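Local coordinates for PTS system glucose-specific EIIA component (Mycoplasma capricolum, PDB 2GPR), which takes a phosphoryl group from phospho-HPr and passes it to the EIIB domain, so that incoming glucose is phosphorylated as it crosses the membrane, at residues V24-F29 / H78-D82; F47-G53 / V101-L107; F59-H63 / T83-G88. The contacts are given in a common frame with arbitrary orientation. Residues are numbered along the deposited sequence.

Contact 1 of 3, residues V24-F29 / H78-D82; sequences VEDEVF and HIGLD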
loop_
_atom_site.group_PDB
_atom_site.type_symbol
_atom_site.label_atom_id
_atom_site.label_comp_id
_atom_site.label_asym_id
_atom_site.label_seq_id
_atom_site.Cartn_x
_atom_site.Cartn_y
_atom_site.Cartn_z
ATOM N N VAL A 24 0.601 13.218 4.727
ATOM C CA VAL A 24 1.905 12.565 4.641
ATOM C C VAL A 24 3.022 13.579 4.502
ATOM O O VAL A 24 2.971 14.464 3.653
ATOM C CB VAL A 24 1.935 11.614 3.477
ATOM C CG1 VAL A 24 3.321 10.978 3.359
ATOM C CG2 VAL A 24 0.835 10.581 3.617
ATOM N N GLU A 25 4.016 13.464 5.371
ATOM C CA GLU A 25 5.127 14.401 5.454
ATOM C C GLU A 25 6.270 14.081 4.509
ATOM O O GLU A 25 7.365 13.753 4.947
ATOM C CB GLU A 25 5.654 14.444 6.892
ATOM C CG GLU A 25 5.840 13.028 7.428
ATOM C CD GLU A 25 4.543 12.478 7.932
ATOM O OE1 GLU A 25 3.968 13.289 8.784
ATOM O OE2 GLU A 25 4.018 11.459 7.494
ATOM N N ASP A 26 5.999 14.170 3.233
ATOM C CA ASP A 26 6.958 13.871 2.209
ATOM C C ASP A 26 6.456 14.351 0.856
ATOM O O ASP A 26 5.515 13.787 0.299
ATOM C CB ASP A 26 7.214 12.374 2.152
ATOM C CG ASP A 26 8.025 11.979 0.969
ATOM O OD1 ASP A 26 7.659 12.083 -0.171
ATOM O OD2 ASP A 26 9.092 11.337 1.307
ATOM N N GLU A 27 7.183 15.313 0.318
ATOM C CA GLU A 27 6.949 15.963 -0.951
ATOM C C GLU A 27 6.437 15.023 -2.017
ATOM O O GLU A 27 5.389 15.236 -2.627
ATOM C CB GLU A 27 8.287 16.617 -1.394
ATOM C CG GLU A 27 8.793 16.144 -2.775
ATOM C CD GLU A 27 10.235 15.665 -2.824
ATOM O OE1 GLU A 27 10.999 15.705 -1.866
ATOM O OE2 GLU A 27 10.601 15.259 -4.038
ATOM N N VAL A 28 7.180 13.940 -2.223
ATOM C CA VAL A 28 6.828 12.995 -3.243
ATOM C C VAL A 28 5.404 12.439 -3.108
ATOM O O VAL A 28 4.669 12.279 -4.093
ATOM C CB VAL A 28 7.834 11.885 -3.333
ATOM C CG1 VAL A 28 7.215 10.697 -4.027
ATOM C CG2 VAL A 28 9.116 12.317 -4.026
ATOM N N PHE A 29 5.038 12.109 -1.870
ATOM C CA PHE A 29 3.766 11.497 -1.560
ATOM C C PHE A 29 2.629 12.466 -1.487
ATOM O O PHE A 29 1.655 12.349 -2.205
ATOM C CB PHE A 29 3.864 10.653 -0.300
ATOM C CG PHE A 29 4.758 9.462 -0.506
ATOM C CD1 PHE A 29 4.557 8.596 -1.579
ATOM C CD2 PHE A 29 5.746 9.137 0.421
ATOM C CE1 PHE A 29 5.360 7.475 -1.795
ATOM C CE2 PHE A 29 6.542 8.011 0.247
ATOM C CZ PHE A 29 6.360 7.191 -0.865
ATOM N N HIS A 78 3.898 1.324 0.348
ATOM C CA HIS A 78 5.152 1.777 0.792
ATOM C C HIS A 78 5.117 2.002 2.257
ATOM O O HIS A 78 4.461 2.930 2.685
ATOM C CB HIS A 78 5.394 3.068 0.073
ATOM C CG HIS A 78 6.717 3.666 0.380
ATOM N ND1 HIS A 78 6.997 4.151 1.654
ATOM C CD2 HIS A 78 7.783 3.927 -0.437
ATOM C CE1 HIS A 78 8.201 4.688 1.587
ATOM N NE2 HIS A 78 8.712 4.553 0.360
ATOM N N ILE A 79 5.740 1.090 3.037
ATOM C CA ILE A 79 5.686 1.203 4.454
ATOM C C ILE A 79 6.474 2.366 4.962
ATOM O O ILE A 79 7.660 2.463 4.688
ATOM C CB ILE A 79 6.052 -0.058 5.198
ATOM C CG1 ILE A 79 5.097 -1.166 4.794
ATOM C CG2 ILE A 79 5.952 0.207 6.725
ATOM C CD1 ILE A 79 5.490 -1.837 3.505
ATOM N N GLY A 80 5.801 3.238 5.752
ATOM C CA GLY A 80 6.410 4.425 6.358
ATOM C C GLY A 80 7.071 5.363 5.342
ATOM O O GLY A 80 6.724 5.426 4.179
ATOM N N LEU A 81 8.035 6.089 5.823
ATOM C CA LEU A 81 8.790 7.046 5.079
ATOM C C LEU A 81 10.306 6.763 5.340
ATOM O O LEU A 81 10.693 6.317 6.426
ATOM C CB LEU A 81 8.374 8.469 5.547
ATOM C CG LEU A 81 7.244 9.140 4.752
ATOM C CD1 LEU A 81 6.193 8.162 4.261
ATOM C CD2 LEU A 81 6.559 10.191 5.594
ATOM N N ASP A 82 11.159 6.966 4.309
ATOM C CA ASP A 82 12.633 6.765 4.332
ATOM C C ASP A 82 13.135 5.375 4.597
ATOM O O ASP A 82 14.330 5.150 4.571
ATOM C CB ASP A 82 13.504 7.830 5.043
ATOM C CG ASP A 82 13.905 8.964 4.155
ATOM O OD1 ASP A 82 13.533 9.068 2.981
ATOM O OD2 ASP A 82 14.626 9.872 4.792
#

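Contact 2 of 3, residues F47-G53 / V101-L107; sequences FHAPVSG and VNAGDKL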
loop_
_atom_site.group_PDB
_atom_site.type_symbol
_atom_site.label_atom_id
_atom_site.label_comp_id
_atom_site.label_asym_id
_atom_site.label_seq_id
_atom_site.Cartn_x
_atom_site.Cartn_y
_atom_site.Cartn_z
ATOM N N PHE A 47 1.467 -6.345 7.012
ATOM C CA PHE A 47 0.987 -5.635 5.898
ATOM C C PHE A 47 0.634 -6.689 4.892
ATOM O O PHE A 47 1.420 -7.630 4.708
ATOM C CB PHE A 47 2.010 -4.644 5.372
ATOM C CG PHE A 47 2.175 -3.460 6.262
ATOM C CD1 PHE A 47 2.812 -3.599 7.492
ATOM C CD2 PHE A 47 1.705 -2.207 5.869
ATOM C CE1 PHE A 47 2.952 -2.493 8.323
ATOM C CE2 PHE A 47 1.826 -1.086 6.693
ATOM C CZ PHE A 47 2.412 -1.257 7.946
ATOM N N HIS A 48 -0.594 -6.584 4.327
ATOM C CA HIS A 48 -1.111 -7.570 3.416
ATOM C C HIS A 48 -1.324 -6.961 2.077
ATOM O O HIS A 48 -1.424 -5.782 1.966
ATOM C CB HIS A 48 -2.464 -8.138 3.913
ATOM C CG HIS A 48 -2.363 -9.027 5.114
ATOM N ND1 HIS A 48 -2.293 -8.510 6.390
ATOM C CD2 HIS A 48 -2.248 -10.379 5.218
ATOM C CE1 HIS A 48 -2.169 -9.549 7.231
ATOM N NE2 HIS A 48 -2.142 -10.684 6.555
ATOM N N ALA A 49 -1.459 -7.771 1.064
ATOM C CA ALA A 49 -1.756 -7.276 -0.229
ATOM C C ALA A 49 -3.175 -6.636 -0.308
ATOM O O ALA A 49 -4.202 -7.220 0.068
ATOM C CB ALA A 49 -1.588 -8.410 -1.233
ATOM N N PRO A 50 -3.225 -5.450 -0.880
ATOM C CA PRO A 50 -4.455 -4.677 -1.086
ATOM C C PRO A 50 -5.309 -5.164 -2.234
ATOM O O PRO A 50 -6.482 -4.882 -2.300
ATOM C CB PRO A 50 -3.983 -3.271 -1.421
ATOM C CG PRO A 50 -2.435 -3.243 -1.330
ATOM C CD PRO A 50 -1.987 -4.613 -0.873
ATOM N N VAL A 51 -4.679 -5.847 -3.175
ATOM C CA VAL A 51 -5.305 -6.437 -4.355
ATOM C C VAL A 51 -4.543 -7.685 -4.795
ATOM O O VAL A 51 -3.509 -8.120 -4.222
ATOM C CB VAL A 51 -5.408 -5.473 -5.532
ATOM C CG1 VAL A 51 -6.141 -4.198 -5.140
ATOM C CG2 VAL A 51 -3.990 -5.151 -6.018
ATOM N N SER A 52 -5.042 -8.277 -5.837
ATOM C CA SER A 52 -4.372 -9.408 -6.387
ATOM C C SER A 52 -3.637 -8.997 -7.643
ATOM O O SER A 52 -4.116 -8.177 -8.420
ATOM C CB SER A 52 -5.334 -10.514 -6.625
ATOM O OG SER A 52 -6.060 -10.664 -5.428
ATOM N N GLY A 53 -2.432 -9.520 -7.814
ATOM C CA GLY A 53 -1.627 -9.180 -8.987
ATOM C C GLY A 53 -0.244 -9.739 -8.839
ATOM O O GLY A 53 -0.050 -10.661 -8.044
ATOM N N VAL A 101 0.392 -12.517 -6.029
ATOM C CA VAL A 101 -0.195 -12.519 -4.712
ATOM C C VAL A 101 -1.685 -12.368 -4.800
ATOM O O VAL A 101 -2.199 -11.874 -5.787
ATOM C CB VAL A 101 0.348 -11.430 -3.815
ATOM C CG1 VAL A 101 1.702 -11.818 -3.232
ATOM C CG2 VAL A 101 0.437 -10.108 -4.587
ATOM N N ASN A 102 -2.355 -12.754 -3.708
ATOM C CA ASN A 102 -3.812 -12.597 -3.573
ATOM C C ASN A 102 -4.099 -11.536 -2.532
ATOM O O ASN A 102 -3.402 -11.467 -1.492
ATOM C CB ASN A 102 -4.591 -13.892 -3.243
ATOM C CG ASN A 102 -4.743 -14.846 -4.422
ATOM O OD1 ASN A 102 -4.689 -16.077 -4.264
ATOM N ND2 ASN A 102 -4.959 -14.291 -5.615
ATOM N N ALA A 103 -5.071 -10.678 -2.834
ATOM C CA ALA A 103 -5.386 -9.610 -1.925
ATOM C C ALA A 103 -5.682 -10.160 -0.570
ATOM O O ALA A 103 -6.397 -11.135 -0.432
ATOM C CB ALA A 103 -6.523 -8.784 -2.456
ATOM N N GLY A 104 -5.091 -9.556 0.425
ATOM C CA GLY A 104 -5.183 -10.069 1.777
ATOM C C GLY A 104 -4.003 -11.019 2.132
ATOM O O GLY A 104 -3.872 -11.464 3.259
ATOM N N ASP A 105 -3.138 -11.370 1.159
ATOM C CA ASP A 105 -1.962 -12.206 1.495
ATOM C C ASP A 105 -0.990 -11.353 2.273
ATOM O O ASP A 105 -1.001 -10.140 2.150
ATOM C CB ASP A 105 -1.188 -12.756 0.311
ATOM C CG ASP A 105 -1.897 -13.833 -0.394
ATOM O OD1 ASP A 105 -2.822 -14.382 0.333
ATOM O OD2 ASP A 105 -1.678 -14.100 -1.543
ATOM N N LYS A 106 -0.179 -11.977 3.111
ATOM C CA LYS A 106 0.725 -11.222 3.893
ATOM C C LYS A 106 1.914 -10.843 3.063
ATOM O O LYS A 106 2.450 -11.694 2.350
ATOM C CB LYS A 106 1.133 -11.998 5.112
ATOM C CG LYS A 106 1.735 -11.098 6.161
ATOM C CD LYS A 106 1.916 -11.780 7.501
ATOM C CE LYS A 106 2.258 -13.245 7.380
ATOM N NZ LYS A 106 2.089 -13.970 8.660
ATOM N N LEU A 107 2.392 -9.600 3.136
ATOM C CA LEU A 107 3.580 -9.309 2.362
ATOM C C LEU A 107 4.791 -9.390 3.253
ATOM O O LEU A 107 5.765 -10.114 2.989
ATOM C CB LEU A 107 3.490 -7.971 1.654
ATOM C CG LEU A 107 2.261 -7.937 0.785
ATOM C CD1 LEU A 107 2.044 -6.545 0.231
ATOM C CD2 LEU A 107 2.373 -8.985 -0.328
#

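Contact 3 of 3, residues F59-H63 / T83-G88; sequences FPTKH and TVSLDG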
loop_
_atom_site.group_PDB
_atom_site.type_symbol
_atom_site.label_atom_id
_atom_site.label_comp_id
_atom_site.label_asym_id
_atom_site.label_seq_id
_atom_site.Cartn_x
_atom_site.Cartn_y
_atom_site.Cartn_z
ATOM N N PHE A 59 11.869 -5.335 -3.198
ATOM C CA PHE A 59 13.234 -4.904 -2.994
ATOM C C PHE A 59 13.897 -5.623 -1.817
ATOM O O PHE A 59 13.271 -6.060 -0.855
ATOM C CB PHE A 59 13.312 -3.420 -2.658
ATOM C CG PHE A 59 12.630 -2.457 -3.590
ATOM C CD1 PHE A 59 13.345 -1.887 -4.648
ATOM C CD2 PHE A 59 11.338 -1.982 -3.334
ATOM C CE1 PHE A 59 12.773 -0.904 -5.454
ATOM C CE2 PHE A 59 10.758 -1.001 -4.141
ATOM C CZ PHE A 59 11.480 -0.454 -5.195
ATOM N N PRO A 60 15.194 -5.674 -1.865
ATOM C CA PRO A 60 15.992 -6.306 -0.817
ATOM C C PRO A 60 15.759 -5.645 0.525
ATOM O O PRO A 60 16.056 -6.167 1.600
ATOM C CB PRO A 60 17.453 -6.042 -1.209
ATOM C CG PRO A 60 17.449 -5.177 -2.468
ATOM C CD PRO A 60 16.007 -5.044 -2.926
ATOM N N THR A 61 15.332 -4.431 0.421
ATOM C CA THR A 61 15.104 -3.636 1.585
ATOM C C THR A 61 13.720 -3.897 2.212
ATOM O O THR A 61 13.450 -3.530 3.347
ATOM C CB THR A 61 15.399 -2.183 1.248
ATOM O OG1 THR A 61 14.704 -1.873 0.055
ATOM C CG2 THR A 61 16.924 -2.014 1.110
ATOM N N LYS A 62 12.853 -4.544 1.444
ATOM C CA LYS A 62 11.526 -4.994 1.871
ATOM C C LYS A 62 10.567 -3.931 2.397
ATOM O O LYS A 62 9.656 -4.239 3.162
ATOM C CB LYS A 62 11.745 -6.076 2.926
ATOM C CG LYS A 62 12.648 -7.186 2.399
ATOM C CD LYS A 62 13.224 -8.108 3.465
ATOM C CE LYS A 62 14.577 -7.634 4.043
ATOM N NZ LYS A 62 14.672 -7.777 5.532
ATOM N N HIS A 63 10.772 -2.694 2.003
ATOM C CA HIS A 63 9.998 -1.583 2.546
ATOM C C HIS A 63 8.877 -1.112 1.625
ATOM O O HIS A 63 8.091 -0.235 2.013
ATOM C CB HIS A 63 10.935 -0.387 2.834
ATOM C CG HIS A 63 11.496 0.120 1.532
ATOM N ND1 HIS A 63 12.283 -0.690 0.707
ATOM C CD2 HIS A 63 11.321 1.307 0.883
ATOM C CE1 HIS A 63 12.588 0.020 -0.392
ATOM N NE2 HIS A 63 12.043 1.233 -0.310
ATOM N N THR A 83 12.230 4.470 4.861
ATOM C CA THR A 83 12.528 3.066 5.122
ATOM C C THR A 83 13.615 2.391 4.233
ATOM O O THR A 83 14.207 1.391 4.665
ATOM C CB THR A 83 11.209 2.309 5.051
ATOM O OG1 THR A 83 10.457 2.813 3.947
ATOM C CG2 THR A 83 10.448 2.585 6.331
ATOM N N VAL A 84 13.879 2.911 2.985
ATOM C CA VAL A 84 14.941 2.362 2.131
ATOM C C VAL A 84 16.295 2.457 2.864
ATOM O O VAL A 84 17.174 1.628 2.746
ATOM C CB VAL A 84 15.019 3.044 0.768
ATOM C CG1 VAL A 84 15.689 4.395 0.917
ATOM C CG2 VAL A 84 15.844 2.192 -0.199
ATOM N N SER A 85 16.414 3.497 3.649
ATOM C CA SER A 85 17.553 3.792 4.464
ATOM C C SER A 85 17.916 2.685 5.434
ATOM O O SER A 85 19.050 2.617 5.882
ATOM C CB SER A 85 17.145 4.895 5.363
ATOM O OG SER A 85 16.140 4.380 6.234
ATOM N N LEU A 86 16.929 1.910 5.856
ATOM C CA LEU A 86 17.114 0.875 6.874
ATOM C C LEU A 86 17.800 -0.364 6.364
ATOM O O LEU A 86 18.141 -1.277 7.125
ATOM C CB LEU A 86 15.792 0.520 7.617
ATOM C CG LEU A 86 15.134 1.724 8.167
ATOM C CD1 LEU A 86 14.460 1.330 9.446
ATOM C CD2 LEU A 86 16.208 2.717 8.485
ATOM N N ASP A 87 17.968 -0.392 5.051
ATOM C CA ASP A 87 18.560 -1.527 4.358
ATOM C C ASP A 87 17.834 -2.881 4.717
ATOM O O ASP A 87 18.395 -3.966 4.830
ATOM C CB ASP A 87 20.039 -1.677 4.738
ATOM C CG ASP A 87 20.856 -0.977 3.654
ATOM O OD1 ASP A 87 20.683 -1.308 2.413
ATOM O OD2 ASP A 87 21.665 -0.028 3.959
ATOM N N GLY A 88 16.527 -2.800 4.911
ATOM C CA GLY A 88 15.749 -3.991 5.213
ATOM C C GLY A 88 15.725 -4.446 6.680
ATOM O O GLY A 88 15.452 -5.617 6.957
#

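Contact 1 of 3, residues V24-F29 / H78-D82
The active-site surface of a glucose-type EIIA domain is met from one flank, where the start of the short helix 27-30 leans on the loop leaving strand 74-78. H78, by similarity the residue phosphorylated by HPr, presents a ring face to the edge of F29: a T-shaped pair with centroids 4.8 Å apart, planes at 69°, and F29 CZ 3.6 Å from H78 CD2. H78 ND1 makes a weak hydrogen bond to G80 O (2.8 Å); the positive phi there suits a glycine. L81 packs beside F29, its CD1 4.0 Å from F29 CD2 and its CD2 4.0 Å from V24 CG1. D26 is the N-cap, OD1 accepting from F29 N at 3.1 Å, and fixes the helix turn carrying the phenyl ring. E25 OE2 lies 3.4 Å from L81 CD2 while hydrogen-bonding S121. A phenylalanine edge against one face of a histidine whose ND1 turns to a backbone carbonyl is consistent with phosphorylation at NE2, the tele position of the EIIA phosphohistidine.

Contact 2 of 3, residues F47-G53 / V101-L107
L107 N donates to F47 O in a nearly linear hydrogen bond of 2.7 Å, and G104 N reaches A49 O at 2.5 Å. A49 N bonds D105 O, whose position is less certain; with L107-F47 it flanks the non-hydrogen-bonded pair H48-K106. G53 and V101 bond reciprocally (V101 N to G53 O 2.8 Å, G53 N to V101 O 3.1 Å), and S52 OG, a short hydroxyl well placed for it, accepts from A103 N (2.8 Å). The two segments thus run antiparallel from the sheet containing strands 53-57 and 100-101 to that of 46-48 and 106-110, linking two sheets of this beta-rich domain. In the type II turn N102 to D105, G104, with phi 93°, sits where a side chain would jam against the preceding carbonyl. K106 CG lies over the H48 ring, 4.2 Å from its centroid, a CH-pi contact. A49, whose small CB points toward 101-107, sets it 4.1 Å from L107 CD2; L107 also packs on F65 and L77.

Contact 3 of 3, residues F59-H63 / T83-G88
One hydrogen bond from a side chain spans these two loops: K62 NZ donates to G88 O at 2.7 Å. The long, flexible lysine suits the task, since its CA-to-CB bond points sideways and only the end of the chain comes near the partner; the same ammonium group also bonds F91 O, so it ties the loop to the start of strand 91-93 as well. Backbone bonds shape each side separately. K62 N to F59 O (2.8 Å) closes a type I turn, with P60 in a position that its restrained phi fits, while L86 N to T83 O (3.0 Å) and D87 N to V84 O (3.2 Å) wind the 3-10 segment.

Close approach of the main chains makes a second group. G88 CA stands 3.0 Å from T61 O in a CA-H...O contact, and a CB on G88 would clash with P60 O, so glycine alone permits this fit.

Side-chain packing completes the interface. V84 CB sits over one face of the H63 ring, 4.1 Å from its centroid, as a CH-pi contact, and T83 OG1, which is hydrogen-bonded to I79 O, lies 3.4 Å from H63 CB. T61 CG2 rests 3.7 Å from D87 CA. V84 shields one ring face without offering H63 a charge or a hydrogen bond, consistent with a ring able to serve the zinc-binding and phospho-donor roles assigned by similarity.

In the fold
All three contacts lie on or at the edge of the seven-stranded antiparallel sheet of one domain, contact 2 bridging to a three-stranded one. Contacts 1 and 3, centres 14 Å apart, meet where I79 N approaches H63 O at 2.9 Å, a probable hydrogen bond. Contact 2 lies across the chain's centre from contact 1, 21 Å between centres, yet I79 CG1 packs on F47 CD2 at 3.7 Å. Along the chain the segments of contact 1 alternate with those of both others, whereas contact 3 falls wholly between residues 53 and 101. Because strands 64-68 and 74-78 are antiparallel neighbours, the start of one and the end of the other bring H63 and H78 together, probably at the phosphotransfer site.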